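Local coordinates for hypothetical UPF0271 protein TTHB195 (Thermus thermophilus, PDB 2DFA), which probably cleaves 5-oxoproline to L-glutamate at the expense of ATP, as the A subunit of a three-component 5-oxoprolinase, at residues A[150-153]-A[154-157]. Numbering follows the deposited sequence.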
ATOM      1  N   GLU A 150      27.781  12.529   7.027  1.00 37.11           N
ATOM      2  CA  GLU A 150      28.502  13.615   6.369  1.00 36.40           C
ATOM      3  C   GLU A 150      29.736  13.018   5.694  1.00 36.06           C
ATOM      4  O   GLU A 150      30.088  13.377   4.570  1.00 36.13           O
ATOM      5  CB  GLU A 150      28.951  14.666   7.386  1.00 39.15           C
ATOM      6  CG  GLU A 150      29.541  15.912   6.738  1.00 42.67           C
ATOM      7  CD  GLU A 150      30.318  16.788   7.709  1.00 47.02           C
ATOM      8  OE1 GLU A 150      29.931  16.866   8.891  1.00 48.90           O
ATOM      9  OE2 GLU A 150      31.309  17.413   7.278  1.00 48.20           O
ATOM     10  N   GLU A 151      30.382  12.088   6.392  1.00 37.23           N
ATOM     11  CA  GLU A 151      31.583  11.430   5.885  1.00 39.42           C
ATOM     12  C   GLU A 151      31.380  10.697   4.567  1.00 38.55           C
ATOM     13  O   GLU A 151      32.133  10.903   3.608  1.00 38.20           O
ATOM     14  CB  GLU A 151      32.113  10.435   6.915  1.00 41.83           C
ATOM     15  CG  GLU A 151      32.729  11.060   8.150  1.00 46.49           C
ATOM     16  CD  GLU A 151      33.255  10.011   9.116  1.00 49.78           C
ATOM     17  OE1 GLU A 151      33.976   9.092   8.662  1.00 50.71           O
ATOM     18  OE2 GLU A 151      32.954  10.107  10.326  1.00 51.31           O
ATOM     19  N   GLU A 152      30.375   9.830   4.515  1.00 37.32           N
ATOM     20  CA  GLU A 152      30.121   9.069   3.296  1.00 35.70           C
ATOM     21  C   GLU A 152      29.709   9.976   2.144  1.00 35.09           C
ATOM     22  O   GLU A 152      30.057   9.722   0.991  1.00 34.30           O
ATOM     23  CB  GLU A 152      29.050   8.003   3.544  1.00 34.90           C
ATOM     24  CG  GLU A 152      29.481   6.924   4.528  1.00 35.52           C
ATOM     25  CD  GLU A 152      30.783   6.246   4.125  1.00 35.64           C
ATOM     26  OE1 GLU A 152      30.961   5.958   2.925  1.00 38.02           O
ATOM     27  OE2 GLU A 152      31.623   5.985   5.010  1.00 38.14           O
ATOM     28  N   ALA A 153      28.964  11.032   2.457  1.00 34.72           N
ATOM     29  CA  ALA A 153      28.537  11.971   1.436  1.00 34.66           C
ATOM     30  C   ALA A 153      29.768  12.617   0.804  1.00 34.92           C
ATOM     31  O   ALA A 153      29.840  12.772  -0.410  1.00 35.73           O
ATOM     32  CB  ALA A 153      27.635  13.042   2.044  1.00 34.58           C
ATOM     33  N   ARG A 154      30.740  12.983   1.632  1.00 37.10           N
ATOM     34  CA  ARG A 154      31.961  13.605   1.125  1.00 39.33           C
ATOM     35  C   ARG A 154      32.800  12.589   0.361  1.00 39.33           C
ATOM     36  O   ARG A 154      33.358  12.899  -0.693  1.00 40.18           O
ATOM     37  CB  ARG A 154      32.779  14.203   2.276  1.00 40.49           C
ATOM     38  CG  ARG A 154      32.124  15.412   2.944  1.00 44.77           C
ATOM     39  CD  ARG A 154      32.997  15.963   4.064  1.00 47.72           C
ATOM     40  NE  ARG A 154      32.408  17.126   4.726  1.00 50.29           N
ATOM     41  CZ  ARG A 154      32.307  18.335   4.179  1.00 51.40           C
ATOM     42  NH1 ARG A 154      32.753  18.555   2.950  1.00 51.61           N
ATOM     43  NH2 ARG A 154      31.762  19.327   4.867  1.00 53.27           N
ATOM     44  N   LYS A 155      32.883  11.371   0.884  1.00 40.22           N
ATOM     45  CA  LYS A 155      33.654  10.326   0.221  1.00 40.35           C
ATOM     46  C   LYS A 155      33.062  10.022  -1.152  1.00 41.33           C
ATOM     47  O   LYS A 155      33.787   9.639  -2.074  1.00 40.53           O
ATOM     48  CB  LYS A 155      33.684   9.053   1.082  1.00 41.77           C
ATOM     49  CG  LYS A 155      34.630   9.139   2.280  1.00 43.75           C
ATOM     50  CD  LYS A 155      34.452   7.977   3.261  1.00 45.50           C
ATOM     51  CE  LYS A 155      34.793   6.626   2.645  1.00 46.45           C
ATOM     52  NZ  LYS A 155      34.545   5.512   3.612  1.00 46.71           N
ATOM     53  N   ALA A 156      31.748  10.199  -1.287  1.00 39.95           N
ATOM     54  CA  ALA A 156      31.064   9.941  -2.553  1.00 39.85           C
ATOM     55  C   ALA A 156      31.338  11.044  -3.569  1.00 38.92           C
ATOM     56  O   ALA A 156      31.055  10.888  -4.756  1.00 39.76           O
ATOM     57  CB  ALA A 156      29.553   9.806  -2.325  1.00 39.16           C
ATOM     58  N   GLY A 157      31.879  12.160  -3.096  1.00 39.19           N
ATOM     59  CA  GLY A 157      32.187  13.265  -3.986  1.00 38.98           C
ATOM     60  C   GLY A 157      31.047  14.250  -4.148  1.00 39.76           C
ATOM     61  O   GLY A 157      31.065  15.075  -5.061  1.00 38.06           O
TER
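At the edge of the Arg154 guanidinium, in its plane, sits a single carboxylate oxygen, Glu150 OE2, gripped from the side by two nitrogens. Arg154 NE lies 2.8 Å from Glu150 OE2, its bond (160°) using that oxygen's anti lone pair; Arg154 NH2, 3.1 Å from Glu150 OE2, meets it from above the carboxylate plane, and the two flat groups stand 65° apart. This i to i+4 salt bridge suits two long chains running side by side: with chi1 at -172° Glu150 swings CG away from its backbone nitrogen, and the extended chain carries OE2 alongside Arg154. Glu150 OE1 accepts from Gly146 N, tying the helix to the preceding loop. An alanine replacing Glu150 would probably leave the Arg154 guanidinium freer to turn and Gly146 N without its acceptor. Lys155 NZ lies 3.3 Å from Glu152 OE2, a longer i to i+3 bridge. Small Ala153 packs inward on Leu141 and Val160, from the strands flanking the helix in this beta-alpha-beta unit. Gly157, at positive phi, closes a Schellman motif, where a CB would press on Ala156 O. Arg122 of helix 122-135 bridges to Glu151 and Glu152, joining the helices; between Arg122 and Lys155, the Glu152 carboxylate would probably stay ionised.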